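Putative phosphoglycolate phosphatase (Lactobacillus delbrueckii, PDB 2HI0) probably hydrolyses 2-phosphoglycolate to glycolate and phosphate, as a putative phosphatase of the haloacid dehalogenase (HAD) superfamily. Local coordinates at residues D21-S24 / A25-A29; R92-E95 / V96-P99. All coordinates share one frame; numbering follows the deposited sequence.

Contact 1 of 2, residues D21-S24 / A25-A29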
loop_
_atom_site.group_PDB
_atom_site.type_symbol
_atom_site.label_atom_id
_atom_site.label_comp_id
_atom_site.label_asym_id
_atom_site.label_seq_id
_atom_site.Cartn_x
_atom_site.Cartn_y
_atom_site.Cartn_z
ATOM N N ASP A 21 10.282 -7.307 5.506
ATOM C CA ASP A 21 11.374 -6.699 4.732
ATOM C C ASP A 21 11.365 -5.188 4.947
ATOM O O ASP A 21 12.417 -4.536 5.009
ATOM C CB ASP A 21 11.264 -7.041 3.233
ATOM C CG ASP A 21 11.716 -8.476 2.899
ATOM O OD1 ASP A 21 12.395 -9.149 3.710
ATOM O OD2 ASP A 21 11.406 -8.968 1.784
ATOM N N LEU A 22 10.170 -4.608 5.081
ATOM C CA LEU A 22 10.096 -3.163 5.376
ATOM C C LEU A 22 10.754 -2.804 6.736
ATOM O O LEU A 22 11.459 -1.793 6.891
ATOM C CB LEU A 22 8.630 -2.662 5.352
ATOM C CG LEU A 22 7.978 -2.504 3.991
ATOM C CD1 LEU A 22 6.470 -2.304 4.220
ATOM C CD2 LEU A 22 8.522 -1.377 3.135
ATOM N N THR A 23 10.494 -3.681 7.709
ATOM C CA THR A 23 10.993 -3.544 9.080
ATOM C C THR A 23 12.511 -3.623 9.078
ATOM O O THR A 23 13.179 -2.784 9.632
ATOM C CB THR A 23 10.341 -4.626 9.983
ATOM O OG1 THR A 23 8.925 -4.395 10.037
ATOM C CG2 THR A 23 10.874 -4.565 11.404
ATOM N N SER A 24 13.049 -4.655 8.436
ATOM C CA SER A 24 14.488 -4.828 8.345
ATOM C C SER A 24 15.158 -3.618 7.677
ATOM O O SER A 24 16.197 -3.125 8.138
ATOM C CB SER A 24 14.793 -6.112 7.565
ATOM O OG SER A 24 16.185 -6.331 7.534
ATOM N N ALA A 25 14.590 -3.141 6.569
ATOM C CA ALA A 25 15.155 -2.025 5.826
ATOM C C ALA A 25 15.048 -0.721 6.626
ATOM O O ALA A 25 15.976 0.092 6.637
ATOM C CB ALA A 25 14.488 -1.893 4.467
ATOM N N LEU A 26 13.919 -0.490 7.304
ATOM C CA LEU A 26 13.749 0.711 8.135
ATOM C C LEU A 26 14.767 0.709 9.270
ATOM O O LEU A 26 15.398 1.723 9.544
ATOM C CB LEU A 26 12.311 0.923 8.715
ATOM C CG LEU A 26 11.948 2.350 9.219
ATOM C CD1 LEU A 26 12.046 3.364 8.091
ATOM C CD2 LEU A 26 10.529 2.286 9.812
ATOM N N ASN A 27 14.899 -0.408 9.962
ATOM C CA ASN A 27 15.847 -0.501 11.046
ATOM C C ASN A 27 17.291 -0.315 10.580
ATOM O O ASN A 27 18.071 0.390 11.226
ATOM C CB ASN A 27 15.711 -1.812 11.822
ATOM C CG ASN A 27 14.510 -1.824 12.761
ATOM O OD1 ASN A 27 14.111 -0.791 13.297
ATOM N ND2 ASN A 27 13.920 -3.006 12.946
ATOM N N TYR A 28 17.628 -0.895 9.416
ATOM C CA TYR A 28 18.941 -0.657 8.788
ATOM C C TYR A 28 19.238 0.835 8.569
ATOM O O TYR A 28 20.293 1.338 8.940
ATOM C CB TYR A 28 19.067 -1.427 7.472
ATOM C CG TYR A 28 20.420 -1.209 6.777
ATOM C CD1 TYR A 28 21.516 -2.014 7.080
ATOM C CD2 TYR A 28 20.557 -0.251 5.823
ATOM C CE1 TYR A 28 22.723 -1.807 6.457
ATOM C CE2 TYR A 28 21.762 -0.019 5.208
ATOM C CZ TYR A 28 22.848 -0.818 5.524
ATOM O OH TYR A 28 24.056 -0.641 4.893
ATOM N N ALA A 29 18.284 1.530 7.928
ATOM C CA ALA A 29 18.394 2.952 7.577
ATOM C C ALA A 29 18.550 3.822 8.827
ATOM O O ALA A 29 19.344 4.769 8.899
ATOM C CB ALA A 29 17.139 3.384 6.782
#
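Four successive i to i+4 hydrogen bonds join D21-S24 to A25-A29 as one regular alpha-helical run, from A25 N to D21 O, L26 N to L22 O, N27 N to T23 O and Y28 N to S24 O, the third of them nearly straight at 170°. Among the side chains, T23 and N27 run alongside each other from successive turns. The methyl CG2 of T23 stands 3.8 Å from ND2 of N27, a van der Waals contact between methyl and amide nitrogen. OG1 of T23 sits beside the backbone N (chi1 -64°) and bonds back to S19 O, which satisfies a buried polar atom within the helix itself and leaves CG2 anti to that N, pointing at N27. N27 spends its OD1 on the backbone N of F39, which ties the helix to the following loop. A25 sets its CB 3.4 Å from D21 O; so small a side chain suits a buried face on which F97 and Y100 of helix 87-103 press close. L26, also buried, carries its branched end away from the D21-S24 turn onto I44 and F47 of helix 41-47 and V56 and A59 of helix 52-63. Both carboxylate oxygens of D21 accept hydrogen bonds, OD1 from K108 N and OD2 from I107 N and T109 OG1, anchoring the helix to the returning linker. L22 touches D12 of the sodium site, probably the active site as in other HAD phosphatases; the helix starts beside it and runs into the helical cap.

Contact 2 of 2, residues R92-E95 / V96-P99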
loop_
_atom_site.group_PDB
_atom_site.type_symbol
_atom_site.label_atom_id
_atom_site.label_comp_id
_atom_site.label_asym_id
_atom_site.label_seq_id
_atom_site.Cartn_x
_atom_site.Cartn_y
_atom_site.Cartn_z
ATOM N N ARG A 92 17.340 12.552 4.890
ATOM C CA ARG A 92 18.673 11.946 5.160
ATOM C C ARG A 92 18.491 10.449 5.411
ATOM O O ARG A 92 19.267 9.612 4.919
ATOM C CB ARG A 92 19.363 12.608 6.336
ATOM C CG ARG A 92 20.787 12.200 6.498
ATOM C CD ARG A 92 21.493 13.098 7.515
ATOM N NE ARG A 92 21.169 12.715 8.895
ATOM C CZ ARG A 92 21.802 11.775 9.605
ATOM N NH1 ARG A 92 22.797 11.079 9.102
ATOM N NH2 ARG A 92 21.428 11.535 10.846
ATOM N N VAL A 93 17.444 10.086 6.152
ATOM C CA VAL A 93 17.137 8.664 6.384
ATOM C C VAL A 93 16.718 7.984 5.055
ATOM O O VAL A 93 17.146 6.884 4.740
ATOM C CB VAL A 93 16.048 8.490 7.486
ATOM C CG1 VAL A 93 15.616 7.050 7.590
ATOM C CG2 VAL A 93 16.558 8.975 8.831
ATOM N N LEU A 94 15.875 8.670 4.272
ATOM C CA LEU A 94 15.391 8.092 2.994
ATOM C C LEU A 94 16.520 7.826 2.019
ATOM O O LEU A 94 16.457 6.912 1.171
ATOM C CB LEU A 94 14.350 9.000 2.363
ATOM C CG LEU A 94 12.959 8.960 3.003
ATOM C CD1 LEU A 94 12.054 9.998 2.358
ATOM C CD2 LEU A 94 12.357 7.588 2.810
ATOM N N GLU A 95 17.586 8.629 2.104
ATOM C CA GLU A 95 18.736 8.452 1.227
ATOM C C GLU A 95 19.344 7.033 1.369
ATOM O O GLU A 95 19.854 6.461 0.393
ATOM C CB GLU A 95 19.784 9.504 1.577
ATOM C CG GLU A 95 21.010 9.454 0.684
ATOM C CD GLU A 95 22.036 10.543 0.992
ATOM O OE1 GLU A 95 22.016 11.119 2.104
ATOM O OE2 GLU A 95 22.886 10.797 0.114
ATOM N N VAL A 96 19.293 6.496 2.577
ATOM C CA VAL A 96 19.713 5.129 2.865
ATOM C C VAL A 96 18.578 4.146 2.627
ATOM O O VAL A 96 18.756 3.140 1.972
ATOM C CB VAL A 96 20.218 4.992 4.335
ATOM C CG1 VAL A 96 20.659 3.533 4.649
ATOM C CG2 VAL A 96 21.335 6.060 4.598
ATOM N N PHE A 97 17.400 4.449 3.161
ATOM C CA PHE A 97 16.276 3.504 3.089
ATOM C C PHE A 97 15.823 3.114 1.660
ATOM O O PHE A 97 15.567 1.916 1.371
ATOM C CB PHE A 97 15.071 4.075 3.809
ATOM C CG PHE A 97 13.856 3.181 3.747
ATOM C CD1 PHE A 97 13.726 2.080 4.599
ATOM C CD2 PHE A 97 12.856 3.442 2.851
ATOM C CE1 PHE A 97 12.616 1.253 4.505
ATOM C CE2 PHE A 97 11.767 2.596 2.749
ATOM C CZ PHE A 97 11.635 1.511 3.586
ATOM N N LYS A 98 15.664 4.111 0.784
ATOM C CA LYS A 98 15.084 3.814 -0.534
ATOM C C LYS A 98 15.911 2.794 -1.335
ATOM O O LYS A 98 15.416 1.760 -1.756
ATOM C CB LYS A 98 14.834 5.109 -1.307
ATOM C CG LYS A 98 13.698 5.906 -0.684
ATOM C CD LYS A 98 13.187 7.053 -1.570
ATOM C CE LYS A 98 12.900 6.607 -3.014
ATOM N NZ LYS A 98 12.017 7.574 -3.741
ATOM N N PRO A 99 17.194 3.047 -1.515
ATOM C CA PRO A 99 17.999 2.062 -2.247
ATOM C C PRO A 99 18.179 0.741 -1.499
ATOM O O PRO A 99 18.123 -0.352 -2.110
ATOM C CB PRO A 99 19.345 2.754 -2.430
ATOM C CG PRO A 99 19.360 3.835 -1.426
ATOM C CD PRO A 99 17.967 4.253 -1.153
#
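Backbone hydrogen bonds give R92-E95 and V96-P99 their helical frame. V93 O is shared: it takes a nearly straight bond from F97 N at 2.9 Å and a weak one from V96 N at 3.1 Å, bent to 134°. K98 N follows with a bond to L94 O. The series breaks at P99, whose ring nitrogen carries no hydrogen; its CG and CD instead approach E95 O, with CG at 3.2 Å, and the helix kinks there.

Apolar contact gathers round L94. Its CD2 lies 4.2 Å from F97 CD2, approaching the ring obliquely, and 4.1 Å from CG of K98, so one methyl spans the i+3 and i+4 neighbours. The K98 methylene reaches it because CG sits beside the backbone N (chi1 -70°), anti to the carbonyl carbon, while the chain then bends at chi3 on its way to the ammonium. A lysine suits this edge of the buried face, lending its aliphatic part to L94. F97 leads from this turn to A29 of helix 19-32, whereas L94 packs on V52, V53 and V56.

Charge is left to the outer side, where R92 pairs with E89 one turn back and also bonds T33 O. The pattern is that of an amphipathic, proline-kinked helix in the alpha-helical cap of a HAD phosphatase.

In the fold
From the N terminus, the chain leaves strand 6-9 of the parallel core sheet, passes the aspartates D10 and D12 that bind sodium, and enters helix 19-32, which holds contact 1. Helices 41-47, 52-63 and the short 68-71 follow before helix 87-103 brings contact 2. Each contact lies within a single helix and closes no loop; the two come in series, neither nesting nor crossing. Their centres are about 10 Å apart, and the helices meet directly: the F97 ring lies against the backbone of L26, while V96 packs on A29. Together with helix 52-63, which both contacts touch, they form part of the helical cap beside the core domain.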